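Local coordinates for protein NAD-dependent epimerase/dehydratase (Bacteroides thetaiotaomicron, PDB 3DHN) that is of uncertain function but probably binds NAD(P) through a Rossmann-type fold and may act as an oxidoreductase or epimerase, at residues Asp86-Gly98 with Ala140-Glu152. Numbering follows the deposited sequence.
Sequences DETIKVYLTIIDG and ALGEFYLNFLMKE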
loop_
_atom_site.group_PDB
_atom_site.type_symbol
_atom_site.label_atom_id
_atom_site.label_comp_id
_atom_site.label_asym_id
_atom_site.label_seq_id
_atom_site.Cartn_x
_atom_site.Cartn_y
_atom_site.Cartn_z
ATOM N N ASP A 86 17.175 -8.591 1.869
ATOM C CA ASP A 86 16.788 -9.993 1.811
ATOM C C ASP A 86 16.122 -10.050 3.175
ATOM O O ASP A 86 15.365 -10.964 3.507
ATOM C CB ASP A 86 17.997 -10.906 1.758
ATOM N N GLU A 87 16.433 -9.007 3.942
ATOM C CA GLU A 87 15.913 -8.760 5.272
ATOM C C GLU A 87 14.544 -8.126 5.056
ATOM O O GLU A 87 13.579 -8.434 5.756
ATOM C CB GLU A 87 16.824 -7.784 5.997
ATOM N N THR A 88 14.469 -7.238 4.073
ATOM C CA THR A 88 13.224 -6.549 3.749
ATOM C C THR A 88 12.159 -7.560 3.336
ATOM O O THR A 88 11.081 -7.616 3.929
ATOM C CB THR A 88 13.434 -5.547 2.605
ATOM O OG1 THR A 88 14.536 -4.690 2.923
ATOM C CG2 THR A 88 12.186 -4.699 2.405
ATOM N N ILE A 89 12.467 -8.355 2.316
ATOM C CA ILE A 89 11.546 -9.384 1.839
ATOM C C ILE A 89 11.035 -10.185 3.035
ATOM O O ILE A 89 9.858 -10.539 3.108
ATOM C CB ILE A 89 12.254 -10.372 0.884
ATOM C CG1 ILE A 89 12.729 -9.643 -0.378
ATOM C CG2 ILE A 89 11.303 -11.516 0.523
ATOM C CD1 ILE A 89 11.725 -9.660 -1.523
ATOM N N LYS A 90 11.942 -10.467 3.968
ATOM C CA LYS A 90 11.617 -11.238 5.157
ATOM C C LYS A 90 10.564 -10.543 6.010
ATOM O O LYS A 90 9.688 -11.202 6.571
ATOM C CB LYS A 90 12.887 -11.486 5.980
ATOM N N VAL A 91 10.647 -9.220 6.103
ATOM C CA VAL A 91 9.686 -8.459 6.897
ATOM C C VAL A 91 8.317 -8.374 6.221
ATOM O O VAL A 91 7.289 -8.386 6.905
ATOM C CB VAL A 91 10.191 -7.032 7.182
ATOM C CG1 VAL A 91 9.100 -6.222 7.849
ATOM C CG2 VAL A 91 11.420 -7.089 8.082
ATOM N N TYR A 92 8.305 -8.273 4.891
ATOM C CA TYR A 92 7.043 -8.210 4.155
ATOM C C TYR A 92 6.253 -9.483 4.447
ATOM O O TYR A 92 5.030 -9.451 4.589
ATOM C CB TYR A 92 7.275 -8.101 2.639
ATOM C CG TYR A 92 7.796 -6.761 2.151
ATOM C CD1 TYR A 92 7.306 -5.565 2.674
ATOM C CD2 TYR A 92 8.749 -6.690 1.125
ATOM C CE1 TYR A 92 7.744 -4.335 2.196
ATOM C CE2 TYR A 92 9.195 -5.466 0.639
ATOM C CZ TYR A 92 8.687 -4.290 1.179
ATOM O OH TYR A 92 9.131 -3.069 0.715
ATOM N N LEU A 93 6.969 -10.604 4.538
ATOM C CA LEU A 93 6.357 -11.903 4.813
ATOM C C LEU A 93 5.787 -12.002 6.220
ATOM O O LEU A 93 4.666 -12.476 6.411
ATOM C CB LEU A 93 7.372 -13.032 4.622
ATOM C CG LEU A 93 7.221 -13.935 3.392
ATOM C CD1 LEU A 93 8.173 -15.124 3.528
ATOM C CD2 LEU A 93 5.786 -14.431 3.269
ATOM N N THR A 94 6.572 -11.572 7.205
ATOM C CA THR A 94 6.149 -11.611 8.604
ATOM C C THR A 94 4.836 -10.862 8.809
ATOM O O THR A 94 3.991 -11.275 9.598
ATOM C CB THR A 94 7.223 -10.993 9.532
ATOM O OG1 THR A 94 8.440 -11.743 9.422
ATOM C CG2 THR A 94 6.758 -11.012 10.983
ATOM N N ILE A 95 4.671 -9.757 8.092
ATOM C CA ILE A 95 3.455 -8.961 8.205
ATOM C C ILE A 95 2.209 -9.696 7.721
ATOM O O ILE A 95 1.220 -9.794 8.453
ATOM C CB ILE A 95 3.594 -7.629 7.430
ATOM C CG1 ILE A 95 4.631 -6.742 8.125
ATOM C CG2 ILE A 95 2.247 -6.914 7.364
ATOM C CD1 ILE A 95 5.002 -5.478 7.347
ATOM N N ILE A 96 2.247 -10.214 6.497
ATOM C CA ILE A 96 1.082 -10.911 5.956
ATOM C C ILE A 96 0.789 -12.190 6.732
ATOM O O ILE A 96 -0.371 -12.559 6.917
ATOM C CB ILE A 96 1.253 -11.234 4.444
ATOM C CG1 ILE A 96 -0.067 -11.779 3.887
ATOM C CG2 ILE A 96 2.371 -12.244 4.237
ATOM C CD1 ILE A 96 -0.152 -11.766 2.368
ATOM N N ASP A 97 1.834 -12.861 7.199
ATOM C CA ASP A 97 1.634 -14.078 7.971
ATOM C C ASP A 97 1.091 -13.727 9.355
ATOM O O ASP A 97 0.356 -14.506 9.962
ATOM C CB ASP A 97 2.933 -14.871 8.075
ATOM C CG ASP A 97 3.363 -15.446 6.737
ATOM O OD1 ASP A 97 2.479 -15.710 5.891
ATOM O OD2 ASP A 97 4.575 -15.648 6.532
ATOM N N GLY A 98 1.439 -12.542 9.849
ATOM C CA GLY A 98 0.937 -12.132 11.152
ATOM C C GLY A 98 -0.536 -11.809 11.021
ATOM O O GLY A 98 -1.328 -12.081 11.925
ATOM N N ALA A 140 13.116 -5.516 -4.511
ATOM C CA ALA A 140 12.659 -6.322 -3.387
ATOM C C ALA A 140 11.141 -6.297 -3.254
ATOM O O ALA A 140 10.515 -7.322 -2.969
ATOM C CB ALA A 140 13.309 -5.825 -2.093
ATOM N N LEU A 141 10.551 -5.127 -3.460
ATOM C CA LEU A 141 9.104 -5.008 -3.356
ATOM C C LEU A 141 8.452 -5.745 -4.522
ATOM O O LEU A 141 7.443 -6.431 -4.356
ATOM C CB LEU A 141 8.700 -3.536 -3.362
ATOM C CG LEU A 141 7.213 -3.229 -3.200
ATOM C CD1 LEU A 141 6.602 -4.067 -2.086
ATOM C CD2 LEU A 141 7.065 -1.740 -2.900
ATOM N N GLY A 142 9.051 -5.624 -5.701
ATOM C CA GLY A 142 8.505 -6.292 -6.868
ATOM C C GLY A 142 8.625 -7.797 -6.760
ATOM O O GLY A 142 7.749 -8.534 -7.219
ATOM N N GLU A 143 9.710 -8.250 -6.136
ATOM C CA GLU A 143 9.960 -9.677 -5.973
ATOM C C GLU A 143 9.013 -10.307 -4.960
ATOM O O GLU A 143 8.635 -11.472 -5.089
ATOM C CB GLU A 143 11.410 -9.919 -5.548
ATOM C CG GLU A 143 12.102 -10.987 -6.378
ATOM C CD GLU A 143 12.546 -10.473 -7.739
ATOM O OE1 GLU A 143 13.715 -10.038 -7.862
ATOM O OE2 GLU A 143 11.726 -10.490 -8.683
ATOM N N PHE A 144 8.629 -9.545 -3.944
ATOM C CA PHE A 144 7.708 -10.069 -2.945
ATOM C C PHE A 144 6.370 -10.416 -3.594
ATOM O O PHE A 144 5.825 -11.488 -3.368
ATOM C CB PHE A 144 7.468 -9.051 -1.831
ATOM C CG PHE A 144 6.512 -9.533 -0.785
ATOM C CD1 PHE A 144 6.852 -10.605 0.039
ATOM C CD2 PHE A 144 5.257 -8.953 -0.651
ATOM C CE1 PHE A 144 5.953 -11.093 0.980
ATOM C CE2 PHE A 144 4.347 -9.437 0.289
ATOM C CZ PHE A 144 4.696 -10.510 1.103
ATOM N N TYR A 145 5.849 -9.495 -4.401
ATOM C CA TYR A 145 4.579 -9.693 -5.090
ATOM C C TYR A 145 4.668 -10.871 -6.051
ATOM O O TYR A 145 3.872 -11.809 -5.988
ATOM C CB TYR A 145 4.200 -8.415 -5.857
ATOM C CG TYR A 145 3.191 -8.598 -6.982
ATOM C CD1 TYR A 145 1.890 -9.026 -6.718
ATOM C CD2 TYR A 145 3.550 -8.361 -8.313
ATOM C CE1 TYR A 145 0.968 -9.222 -7.749
ATOM C CE2 TYR A 145 2.634 -8.550 -9.359
ATOM C CZ TYR A 145 1.346 -8.986 -9.065
ATOM O OH TYR A 145 0.440 -9.201 -10.075
ATOM N N LEU A 146 5.662 -10.820 -6.927
ATOM C CA LEU A 146 5.868 -11.849 -7.941
ATOM C C LEU A 146 6.145 -13.257 -7.422
ATOM O O LEU A 146 5.607 -14.235 -7.950
ATOM C CB LEU A 146 7.021 -11.426 -8.855
ATOM C CG LEU A 146 6.790 -10.999 -10.306
ATOM C CD1 LEU A 146 5.372 -10.488 -10.523
ATOM C CD2 LEU A 146 7.826 -9.941 -10.661
ATOM N N ASN A 147 6.979 -13.369 -6.393
ATOM C CA ASN A 147 7.343 -14.686 -5.879
ATOM C C ASN A 147 6.627 -15.163 -4.623
ATOM O O ASN A 147 6.770 -16.325 -4.237
ATOM C CB ASN A 147 8.861 -14.753 -5.669
ATOM C CG ASN A 147 9.648 -14.468 -6.951
ATOM O OD1 ASN A 147 9.314 -14.971 -8.028
ATOM N ND2 ASN A 147 10.704 -13.670 -6.832
ATOM N N PHE A 148 5.864 -14.285 -3.979
ATOM C CA PHE A 148 5.138 -14.681 -2.781
ATOM C C PHE A 148 3.641 -14.407 -2.851
ATOM O O PHE A 148 2.836 -15.320 -2.673
ATOM C CB PHE A 148 5.722 -14.006 -1.536
ATOM C CG PHE A 148 7.080 -14.519 -1.152
ATOM C CD1 PHE A 148 8.233 -13.931 -1.668
ATOM C CD2 PHE A 148 7.208 -15.605 -0.289
ATOM C CE1 PHE A 148 9.497 -14.416 -1.328
ATOM C CE2 PHE A 148 8.470 -16.100 0.060
ATOM C CZ PHE A 148 9.614 -15.504 -0.458
ATOM N N LEU A 149 3.262 -13.161 -3.116
ATOM C CA LEU A 149 1.846 -12.825 -3.184
ATOM C C LEU A 149 1.096 -13.599 -4.254
ATOM O O LEU A 149 -0.030 -14.037 -4.031
ATOM C CB LEU A 149 1.649 -11.321 -3.411
ATOM C CG LEU A 149 1.782 -10.420 -2.175
ATOM C CD1 LEU A 149 1.371 -8.998 -2.544
ATOM C CD2 LEU A 149 0.895 -10.939 -1.045
HETATM N N MSE A 150 1.724 -13.783 -5.409
HETATM C CA MSE A 150 1.084 -14.494 -6.508
HETATM C C MSE A 150 0.712 -15.940 -6.213
HETATM O O MSE A 150 -0.036 -16.549 -6.973
HETATM C CB MSE A 150 1.958 -14.435 -7.764
HETATM C CG MSE A 150 1.874 -13.113 -8.513
HETATM SE SE MSE A 150 0.053 -12.679 -9.062
HETATM C CE MSE A 150 0.001 -13.614 -10.763
ATOM N N LYS A 151 1.212 -16.490 -5.113
ATOM C CA LYS A 151 0.901 -17.872 -4.761
ATOM C C LYS A 151 0.016 -17.985 -3.526
ATOM O O LYS A 151 -0.393 -19.080 -3.156
ATOM C CB LYS A 151 2.193 -18.656 -4.533
ATOM C CG LYS A 151 3.029 -18.827 -5.790
ATOM C CD LYS A 151 4.383 -19.431 -5.462
ATOM C CE LYS A 151 5.369 -19.193 -6.588
ATOM N NZ LYS A 151 6.733 -19.008 -6.032
ATOM N N GLU A 152 -0.276 -16.854 -2.894
ATOM C CA GLU A 152 -1.100 -16.818 -1.692
ATOM C C GLU A 152 -2.592 -16.996 -1.986
ATOM O O GLU A 152 -3.163 -16.278 -2.813
ATOM C CB GLU A 152 -0.875 -15.489 -0.973
ATOM C CG GLU A 152 -1.701 -15.290 0.284
ATOM C CD GLU A 152 -1.311 -16.247 1.393
ATOM O OE1 GLU A 152 -1.753 -17.416 1.361
ATOM O OE2 GLU A 152 -0.549 -15.826 2.291
#
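Phe144 drives its ring into helix 87-98 as a knob among Ile89, Tyr92, Leu93 and Ile96. In a CH-pi contact, Tyr92 CB stands 3.5 Å from the centroid of the Phe144 ring, almost on the normal, while Ile96 CG2 and Leu93 CG come in at the edge. A chi1 of 179° swings this ring away from its own backbone N and under Tyr92 CB. The Tyr92 ring, inclined at 43° to that of Phe144, continues past it until CZ lies 3.9 Å from Leu141 CD1. Ile89 returns the interlock, CD1 reaching toward Ala140, Glu143 CB and Phe144 and CG2 lying 3.9 Å from Phe148 CE1. Nearer solvent, Leu93 CD1 meets Phe148 CE2 at 3.6 Å; farther along, Ile96 CD1 packs on Leu149 CD2 (3.7 Å). Met109 of strand 106-110 touches Tyr92, Leu141 and Phe144, seating both helices on one side of the Rossmann-type sheet, axes crossing at -47°. Replacing Phe144 by an alanine is likely to open a gap beneath Tyr92 CB and deprive Leu93 and Ile96 of their shared ring. Glu152 OE2, 4.1 Å from Ile96 CD1 and salt-bridged to Lys100, ends the apolar seam: apolar and aromatic packing holds the helices, with charge paired at its margin.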